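PDB 5OI9: STIL N-terminal domain-containing protein from Trichoplax adhaerens, which is probably a centriole-assembly factor of the STIL family, whose binding by CEP85 promotes PLK4 activation, this chain being its N-terminal domain. Local coordinates for residues Gln52-Tyr56 and Thr173-Asp177; Phe92-Arg96 and His108-Ala112; Val160-Met165 and His269-Ala275. All coordinates share one frame; numbering follows the deposited sequence.

Interaction 1: residues Gln52-Tyr56 and Thr173-Asp177; sequences QRSAY and TYYVD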
loop_
_atom_site.group_PDB
_atom_site.type_symbol
_atom_site.label_atom_id
_atom_site.label_comp_id
_atom_site.label_asym_id
_atom_site.label_seq_id
_atom_site.Cartn_x
_atom_site.Cartn_y
_atom_site.Cartn_z
ATOM N N GLN A 52 -10.581 -21.125 -10.145
ATOM C CA GLN A 52 -11.568 -22.171 -9.905
ATOM C C GLN A 52 -11.208 -23.446 -10.657
ATOM O O GLN A 52 -11.392 -24.553 -10.137
ATOM C CB GLN A 52 -12.962 -21.679 -10.301
ATOM C CG GLN A 52 -14.101 -22.601 -9.894
ATOM C CD GLN A 52 -14.264 -23.787 -10.827
ATOM O OE1 GLN A 52 -14.045 -23.678 -12.032
ATOM N NE2 GLN A 52 -14.634 -24.932 -10.269
ATOM N N ARG A 53 -10.698 -23.310 -11.884
ATOM C CA ARG A 53 -10.299 -24.480 -12.660
ATOM C C ARG A 53 -9.211 -25.266 -11.939
ATOM O O ARG A 53 -9.312 -26.489 -11.782
ATOM C CB ARG A 53 -9.825 -24.047 -14.049
ATOM C CG ARG A 53 -9.382 -25.190 -14.948
ATOM C CD ARG A 53 -8.928 -24.682 -16.311
ATOM N NE ARG A 53 -7.773 -23.793 -16.212
ATOM C CZ ARG A 53 -6.508 -24.204 -16.237
ATOM N NH1 ARG A 53 -6.230 -25.495 -16.358
ATOM N NH2 ARG A 53 -5.521 -23.324 -16.139
ATOM N N SER A 54 -8.165 -24.573 -11.482
ATOM C CA SER A 54 -7.089 -25.243 -10.760
ATOM C C SER A 54 -7.595 -25.858 -9.463
ATOM O O SER A 54 -7.200 -26.971 -9.098
ATOM C CB SER A 54 -5.957 -24.256 -10.481
ATOM O OG SER A 54 -5.552 -23.606 -11.673
ATOM N N ALA A 55 -8.479 -25.150 -8.759
ATOM C CA ALA A 55 -8.995 -25.655 -7.492
ATOM C C ALA A 55 -9.843 -26.904 -7.695
ATOM O O ALA A 55 -9.761 -27.852 -6.903
ATOM C CB ALA A 55 -9.808 -24.568 -6.787
ATOM N N TYR A 56 -10.656 -26.926 -8.752
ATOM C CA TYR A 56 -11.599 -28.026 -8.935
ATOM C C TYR A 56 -10.887 -29.312 -9.338
ATOM O O TYR A 56 -11.296 -30.405 -8.932
ATOM C CB TYR A 56 -12.655 -27.647 -9.971
ATOM C CG TYR A 56 -13.815 -28.611 -10.020
ATOM C CD1 TYR A 56 -14.582 -28.854 -8.890
ATOM C CD2 TYR A 56 -14.148 -29.274 -11.194
ATOM C CE1 TYR A 56 -15.646 -29.734 -8.922
ATOM C CE2 TYR A 56 -15.213 -30.157 -11.237
ATOM C CZ TYR A 56 -15.958 -30.382 -10.098
ATOM O OH TYR A 56 -17.019 -31.258 -10.129
ATOM N N THR A 173 -15.783 -18.984 -2.381
ATOM C CA THR A 173 -16.533 -20.229 -2.279
ATOM C C THR A 173 -17.176 -20.499 -3.632
ATOM O O THR A 173 -17.894 -19.642 -4.161
ATOM C CB THR A 173 -17.583 -20.150 -1.175
ATOM O OG1 THR A 173 -16.941 -19.830 0.066
ATOM C CG2 THR A 173 -18.295 -21.478 -1.030
ATOM N N TYR A 174 -16.901 -21.669 -4.203
ATOM C CA TYR A 174 -17.356 -21.984 -5.548
ATOM C C TYR A 174 -18.184 -23.262 -5.556
ATOM O O TYR A 174 -18.131 -24.078 -4.631
ATOM C CB TYR A 174 -16.180 -22.122 -6.528
ATOM C CG TYR A 174 -15.301 -23.333 -6.298
ATOM C CD1 TYR A 174 -14.344 -23.337 -5.294
ATOM C CD2 TYR A 174 -15.417 -24.465 -7.098
ATOM C CE1 TYR A 174 -13.534 -24.434 -5.084
ATOM C CE2 TYR A 174 -14.610 -25.569 -6.894
ATOM C CZ TYR A 174 -13.670 -25.547 -5.886
ATOM O OH TYR A 174 -12.863 -26.642 -5.678
ATOM N N TYR A 175 -18.956 -23.419 -6.628
ATOM C CA TYR A 175 -19.772 -24.605 -6.836
ATOM C C TYR A 175 -19.888 -24.856 -8.330
ATOM O O TYR A 175 -20.011 -23.914 -9.118
ATOM C CB TYR A 175 -21.162 -24.447 -6.212
ATOM C CG TYR A 175 -21.963 -25.728 -6.174
ATOM C CD1 TYR A 175 -21.748 -26.675 -5.179
ATOM C CD2 TYR A 175 -22.939 -25.992 -7.127
ATOM C CE1 TYR A 175 -22.476 -27.848 -5.136
ATOM C CE2 TYR A 175 -23.675 -27.166 -7.092
ATOM C CZ TYR A 175 -23.437 -28.088 -6.094
ATOM O OH TYR A 175 -24.164 -29.257 -6.051
ATOM N N VAL A 176 -19.836 -26.129 -8.714
ATOM C CA VAL A 176 -19.981 -26.546 -10.103
ATOM C C VAL A 176 -21.184 -27.472 -10.197
ATOM O O VAL A 176 -21.281 -28.450 -9.446
ATOM C CB VAL A 176 -18.715 -27.249 -10.629
ATOM C CG1 VAL A 176 -18.935 -27.738 -12.053
ATOM C CG2 VAL A 176 -17.529 -26.318 -10.570
ATOM N N ASP A 177 -22.105 -27.153 -11.104
ATOM C CA ASP A 177 -23.170 -28.074 -11.474
ATOM C C ASP A 177 -23.165 -28.250 -12.986
ATOM O O ASP A 177 -22.223 -27.817 -13.655
ATOM C CB ASP A 177 -24.532 -27.578 -10.977
ATOM C CG ASP A 177 -24.785 -26.124 -11.316
ATOM O OD1 ASP A 177 -24.759 -25.773 -12.514
ATOM O OD2 ASP A 177 -25.018 -25.331 -10.379
#
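Gln-52, Ala-55 and Tyr-56, on helix 45-61, face Tyr-174 and Val-176 of strand 167-176; the axes of the short segments 52-56 and 173-176 come within 10.2 Å, with 73° between their directions. This is helix-on-sheet packing in the STIL N-terminal domain, and no hydrogen bond joins the two segments. The Tyr-174 ring reaches in from the strand and lies among three helix side chains. Gln-52 crosses it at about a right angle. The Gln-52 chain bends at its second torsion (chi2 -79°), which brings its amide up to the strand. There NE2 of Gln-52 lies 3.2 Å from CG2 of Val-176 and 3.3 Å from CD2 of Tyr-174. The methyl of Ala-55 packs by CB 4.1 Å from CZ of Tyr-174. Tyr-56 approaches the edge of the same ring, near its plane, with CD1 3.8 Å from CE2 of Tyr-174. Met-124 of strand 118-126 also touches both Ala-55 and Tyr-174, and Ile-183 of strand 180-192 touches Gln-52 and Tyr-174. Val-176 covers one face of the Tyr-56 ring. Its CG2 makes a CH-pi contact there, 4.2 Å from the centroid and 8° off the ring normal.

Interaction 2: residues Phe92-Arg96 and His108-Ala112; sequences FDPGR and HVPTA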
loop_
_atom_site.group_PDB
_atom_site.type_symbol
_atom_site.label_atom_id
_atom_site.label_comp_id
_atom_site.label_asym_id
_atom_site.label_seq_id
_atom_site.Cartn_x
_atom_site.Cartn_y
_atom_site.Cartn_z
ATOM N N PHE A 92 -3.769 -15.293 -11.816
ATOM C CA PHE A 92 -3.831 -16.374 -10.847
ATOM C C PHE A 92 -2.476 -17.062 -10.765
ATOM O O PHE A 92 -1.796 -17.240 -11.780
ATOM C CB PHE A 92 -4.912 -17.390 -11.222
ATOM C CG PHE A 92 -4.803 -18.692 -10.483
ATOM C CD1 PHE A 92 -5.167 -18.780 -9.150
ATOM C CD2 PHE A 92 -4.333 -19.829 -11.121
ATOM C CE1 PHE A 92 -5.067 -19.975 -8.468
ATOM C CE2 PHE A 92 -4.230 -21.028 -10.443
ATOM C CZ PHE A 92 -4.598 -21.103 -9.115
ATOM N N ASP A 93 -2.091 -17.447 -9.555
ATOM C CA ASP A 93 -0.797 -18.078 -9.324
ATOM C C ASP A 93 -0.941 -19.138 -8.239
ATOM O O ASP A 93 -1.215 -18.805 -7.078
ATOM C CB ASP A 93 0.243 -17.028 -8.928
ATOM C CG ASP A 93 1.636 -17.611 -8.764
ATOM O OD1 ASP A 93 1.858 -18.772 -9.170
ATOM O OD2 ASP A 93 2.511 -16.901 -8.225
ATOM N N PRO A 94 -0.777 -20.419 -8.577
ATOM C CA PRO A 94 -0.892 -21.464 -7.546
ATOM C C PRO A 94 0.162 -21.351 -6.464
ATOM O O PRO A 94 -0.088 -21.752 -5.320
ATOM C CB PRO A 94 -0.741 -22.768 -8.346
ATOM C CG PRO A 94 -1.005 -22.389 -9.773
ATOM C CD PRO A 94 -0.520 -20.980 -9.911
ATOM N N GLY A 95 1.335 -20.814 -6.789
ATOM C CA GLY A 95 2.388 -20.624 -5.819
ATOM C C GLY A 95 3.307 -21.827 -5.696
ATOM O O GLY A 95 3.031 -22.924 -6.185
ATOM N N ARG A 96 4.431 -21.601 -5.023
ATOM C CA ARG A 96 5.422 -22.632 -4.765
ATOM C C ARG A 96 5.437 -22.992 -3.286
ATOM O O ARG A 96 5.073 -22.186 -2.426
ATOM C CB ARG A 96 6.825 -22.174 -5.178
ATOM C CG ARG A 96 6.939 -21.626 -6.588
ATOM C CD ARG A 96 8.335 -21.064 -6.829
ATOM N NE ARG A 96 8.677 -20.034 -5.850
ATOM C CZ ARG A 96 9.839 -19.388 -5.817
ATOM N NH1 ARG A 96 10.781 -19.663 -6.709
ATOM N NH2 ARG A 96 10.059 -18.466 -4.890
ATOM N N HIS A 108 4.683 -21.202 1.767
ATOM C CA HIS A 108 3.887 -21.061 0.553
ATOM C C HIS A 108 4.074 -19.649 0.007
ATOM O O HIS A 108 3.694 -18.673 0.664
ATOM C CB HIS A 108 2.414 -21.348 0.855
ATOM C CG HIS A 108 1.516 -21.292 -0.342
ATOM N ND1 HIS A 108 1.717 -22.066 -1.464
ATOM C CD2 HIS A 108 0.396 -20.569 -0.579
ATOM C CE1 HIS A 108 0.766 -21.813 -2.347
ATOM N NE2 HIS A 108 -0.048 -20.909 -1.834
ATOM N N VAL A 109 4.663 -19.542 -1.181
ATOM C CA VAL A 109 5.021 -18.249 -1.766
ATOM C C VAL A 109 4.644 -18.240 -3.240
ATOM O O VAL A 109 4.468 -19.299 -3.858
ATOM C CB VAL A 109 6.527 -17.942 -1.605
ATOM C CG1 VAL A 109 6.890 -17.776 -0.136
ATOM C CG2 VAL A 109 7.367 -19.034 -2.257
ATOM N N PRO A 110 4.503 -17.051 -3.832
ATOM C CA PRO A 110 4.191 -16.975 -5.265
ATOM C C PRO A 110 5.293 -17.578 -6.125
ATOM O O PRO A 110 6.432 -17.766 -5.690
ATOM C CB PRO A 110 4.051 -15.469 -5.522
ATOM C CG PRO A 110 3.706 -14.890 -4.201
ATOM C CD PRO A 110 4.435 -15.724 -3.189
ATOM N N THR A 111 4.932 -17.877 -7.376
ATOM C CA THR A 111 5.872 -18.497 -8.305
ATOM C C THR A 111 7.063 -17.585 -8.573
ATOM O O THR A 111 8.211 -17.936 -8.278
ATOM C CB THR A 111 5.162 -18.851 -9.613
ATOM O OG1 THR A 111 4.233 -19.918 -9.386
ATOM C CG2 THR A 111 6.172 -19.278 -10.673
ATOM N N ALA A 112 6.807 -16.407 -9.135
ATOM C CA ALA A 112 7.858 -15.448 -9.461
ATOM C C ALA A 112 7.348 -14.054 -9.125
ATOM O O ALA A 112 6.503 -13.509 -9.843
ATOM C CB ALA A 112 8.267 -15.548 -10.930
#
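Asp-93 holds CG trans to its backbone N (chi1 -176°), which carries the carboxylate across to Thr-111, while OG1 of Thr-111 sits beside its own backbone N (chi1 -69°) and points at OD1 of Asp-93. The site is in the beta hairpin of strands 85-97 and 108-109. Asp-93 OD1 accepts from OG1 of Thr-111 at 2.6 Å, and OD2 accepts from the Thr-111 backbone N at 2.7 Å, each through its syn lone pair. OD1 of Asp-93 also takes the N-H of Gly-95, from above the carboxylate plane, at 3.2 Å, making an Asx turn. Replacing this aspartate by an alanine removes the three acceptor bonds and would probably leave Thr-111 N and OG1 without their partner and weaken the turn at Gly-95. Gly-95 has a positive phi, and a CB here would run into CE1 of His-108 and O of Val-109 and press on the carbonyl O of Pro-94. Next to it, Arg-96 and Val-109 form an antiparallel hydrogen-bonded pair. Arg-96 N gives to Val-109 O at 2.6 Å, and Val-109 N returns a bond to Arg-96 O at 3.0 Å. The His-108 ring, which also stacks with Phe-72, turns its edge to Pro-94 O, with CE1 3.1 Å from that oxygen. O of Thr-111 lies above one face of the Arg-96 guanidinium, 3.2 Å from NE but poorly angled for a hydrogen bond.

Interaction 3: residues Val160-Met165 and His269-Ala275; sequences VDIKDM and HPYVWSA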
loop_
_atom_site.group_PDB
_atom_site.type_symbol
_atom_site.label_atom_id
_atom_site.label_comp_id
_atom_site.label_asym_id
_atom_site.label_seq_id
_atom_site.Cartn_x
_atom_site.Cartn_y
_atom_site.Cartn_z
ATOM N N VAL A 160 10.502 2.813 -0.400
ATOM C CA VAL A 160 9.111 3.010 -0.008
ATOM C C VAL A 160 8.197 2.465 -1.093
ATOM O O VAL A 160 8.370 2.760 -2.283
ATOM C CB VAL A 160 8.837 4.496 0.266
ATOM C CG1 VAL A 160 7.342 4.747 0.385
ATOM C CG2 VAL A 160 9.557 4.943 1.532
ATOM N N ASP A 161 7.219 1.656 -0.685
ATOM C CA ASP A 161 6.281 1.019 -1.602
ATOM C C ASP A 161 4.876 1.186 -1.045
ATOM O O ASP A 161 4.604 0.777 0.089
ATOM C CB ASP A 161 6.620 -0.465 -1.788
ATOM C CG ASP A 161 5.918 -1.088 -2.986
ATOM O OD1 ASP A 161 4.832 -0.607 -3.378
ATOM O OD2 ASP A 161 6.458 -2.069 -3.538
ATOM N N ILE A 162 3.985 1.783 -1.844
ATOM C CA ILE A 162 2.600 1.959 -1.418
ATOM C C ILE A 162 1.943 0.612 -1.148
ATOM O O ILE A 162 1.050 0.507 -0.299
ATOM C CB ILE A 162 1.815 2.769 -2.470
ATOM C CG1 ILE A 162 2.521 4.092 -2.760
ATOM C CG2 ILE A 162 0.393 3.034 -2.001
ATOM C CD1 ILE A 162 1.799 4.955 -3.771
ATOM N N LYS A 163 2.380 -0.441 -1.846
ATOM C CA LYS A 163 1.820 -1.770 -1.630
ATOM C C LYS A 163 2.080 -2.287 -0.220
ATOM O O LYS A 163 1.345 -3.160 0.253
ATOM C CB LYS A 163 2.384 -2.756 -2.657
ATOM C CG LYS A 163 2.004 -2.442 -4.095
ATOM C CD LYS A 163 2.547 -3.493 -5.058
ATOM C CE LYS A 163 4.063 -3.438 -5.152
ATOM N NZ LYS A 163 4.537 -2.148 -5.729
ATOM N N ASP A 164 3.102 -1.769 0.463
ATOM C CA ASP A 164 3.365 -2.165 1.841
ATOM C C ASP A 164 2.375 -1.560 2.827
ATOM O O ASP A 164 2.407 -1.923 4.007
ATOM C CB ASP A 164 4.785 -1.763 2.247
ATOM C CG ASP A 164 5.849 -2.465 1.428
ATOM O OD1 ASP A 164 5.627 -3.628 1.032
ATOM O OD2 ASP A 164 6.913 -1.854 1.188
HETATM N N MSE A 165 1.512 -0.653 2.378
HETATM C CA MSE A 165 0.590 0.056 3.263
HETATM C C MSE A 165 -0.779 -0.612 3.376
HETATM O O MSE A 165 -1.643 -0.132 4.101
HETATM C CB MSE A 165 0.401 1.497 2.787
HETATM C CG MSE A 165 1.692 2.272 2.689
HETATM SE SE MSE A 165 2.597 2.295 4.404
HETATM C CE MSE A 165 4.427 2.391 3.738
ATOM N N HIS A 269 -0.747 13.047 -2.433
ATOM C CA HIS A 269 -0.459 11.773 -3.075
ATOM C C HIS A 269 -0.212 10.711 -2.007
ATOM O O HIS A 269 0.568 10.949 -1.073
ATOM C CB HIS A 269 0.757 11.904 -3.992
ATOM C CG HIS A 269 0.909 10.776 -4.966
ATOM N ND1 HIS A 269 1.312 9.513 -4.589
ATOM C CD2 HIS A 269 0.723 10.726 -6.306
ATOM C CE1 HIS A 269 1.363 8.732 -5.652
ATOM N NE2 HIS A 269 1.010 9.443 -6.708
ATOM N N PRO A 270 -0.858 9.544 -2.091
ATOM C CA PRO A 270 -0.677 8.531 -1.037
ATOM C C PRO A 270 0.760 8.061 -0.872
ATOM O O PRO A 270 1.095 7.503 0.181
ATOM C CB PRO A 270 -1.599 7.384 -1.481
ATOM C CG PRO A 270 -1.871 7.630 -2.931
ATOM C CD PRO A 270 -1.807 9.112 -3.130
ATOM N N TYR A 271 1.622 8.270 -1.869
ATOM C CA TYR A 271 3.029 7.919 -1.712
ATOM C C TYR A 271 3.698 8.753 -0.624
ATOM O O TYR A 271 4.609 8.265 0.053
ATOM C CB TYR A 271 3.766 8.093 -3.041
ATOM C CG TYR A 271 5.238 7.746 -2.983
ATOM C CD1 TYR A 271 5.668 6.437 -3.161
ATOM C CD2 TYR A 271 6.196 8.727 -2.757
ATOM C CE1 TYR A 271 7.008 6.113 -3.111
ATOM C CE2 TYR A 271 7.540 8.411 -2.707
ATOM C CZ TYR A 271 7.941 7.102 -2.884
ATOM O OH TYR A 271 9.277 6.781 -2.838
ATOM N N VAL A 272 3.270 10.006 -0.449
ATOM C CA VAL A 272 3.859 10.861 0.578
ATOM C C VAL A 272 3.550 10.314 1.965
ATOM O O VAL A 272 4.441 10.177 2.811
ATOM C CB VAL A 272 3.360 12.308 0.420
ATOM C CG1 VAL A 272 3.895 13.179 1.547
ATOM C CG2 VAL A 272 3.770 12.863 -0.936
ATOM N N TRP A 273 2.277 10.006 2.219
ATOM C CA TRP A 273 1.893 9.368 3.473
ATOM C C TRP A 273 2.640 8.056 3.676
ATOM O O TRP A 273 3.047 7.734 4.798
ATOM C CB TRP A 273 0.383 9.141 3.487
ATOM C CG TRP A 273 -0.140 8.415 4.689
ATOM C CD1 TRP A 273 -0.517 8.963 5.881
ATOM C CD2 TRP A 273 -0.375 7.006 4.804
ATOM N NE1 TRP A 273 -0.960 7.981 6.734
ATOM C CE2 TRP A 273 -0.887 6.772 6.096
ATOM C CE3 TRP A 273 -0.201 5.920 3.941
ATOM C CZ2 TRP A 273 -1.226 5.497 6.545
ATOM C CZ3 TRP A 273 -0.536 4.653 4.390
ATOM C CH2 TRP A 273 -1.041 4.453 5.680
ATOM N N SER A 274 2.844 7.296 2.595
ATOM C CA SER A 274 3.553 6.025 2.703
ATOM C C SER A 274 4.996 6.232 3.143
ATOM O O SER A 274 5.524 5.459 3.952
ATOM C CB SER A 274 3.500 5.280 1.369
ATOM O OG SER A 274 2.161 5.001 0.992
ATOM N N ALA A 275 5.649 7.276 2.624
ATOM C CA ALA A 275 7.009 7.579 3.055
ATOM C C ALA A 275 7.039 8.007 4.517
ATOM O O ALA A 275 7.932 7.599 5.270
ATOM C CB ALA A 275 7.612 8.658 2.158
HETATM O O HOH W 1 10.161 4.413 -3.512
#
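The Tyr-271 ring meets the loop 160-165 with its edge: CG1 of Ile-162 and the carbonyl O of Val-160 both lie near its plane. The Trp-273 ring also presents an edge, to CB of Met-165, which is 3.7 Å from CZ3 of Trp-273. The selenium of this selenomethionine makes a Met-aromatic contact, SE lying obliquely 4.8 Å from the centroid of the six-membered ring of Trp-273. The His-269 ring takes CD1 of Ile-162 at its edge. In the same ring plane, ND1 of His-269 accepts the N-H of Tyr-271 at 3.0 Å, an N-cap bond at the start of helix 270-281. Ile-162 is extended at its second torsion (chi2 -179°), which puts CD1 3.8 Å from CB of Tyr-271. CG1 of Val-160 packs 3.8 Å from CE1 of Tyr-271. Ser-274 faces the loop, and its OG is 3.2 Å from CG of Met-165. That hydroxyl donates to Pro-270 O at 2.8 Å, so its polar end is satisfied within the helix. Water 1 donates to Val-160 O and also bonds to OH of Tyr-271, which has a weak bond with Ser-230 OG. NE1 of Trp-273 bonds to Ala-194 O. An Asx turn at Asp-161 leads into the 3-10 segment 162-164. This is a buried, mostly apolar packing of a loop with a 3-10 segment on the first turns of a capped helix.

In the fold
Interactions 1 and 2 lie on the same side of the chain's centre, about 19 Å apart between centres, and both reach the branched nine-stranded sheet. They touch: Ser-54 of helix 45-61 packs against Phe-92. Along the chain, interaction 2 is nested inside the loop closed by interaction 1. Interaction 3 lies near the centre of the chain, its centre about 36 Å from that of interaction 1 and about 25 Å from that of interaction 2, and touches neither. It alternates with interaction 1 in sequence and follows interaction 2. It sets the loop before strand 167-176 against helix 270-281, whose side chains reach strand 256-264 of the other sheet. This is consistent with interaction 3 joining the two sheets.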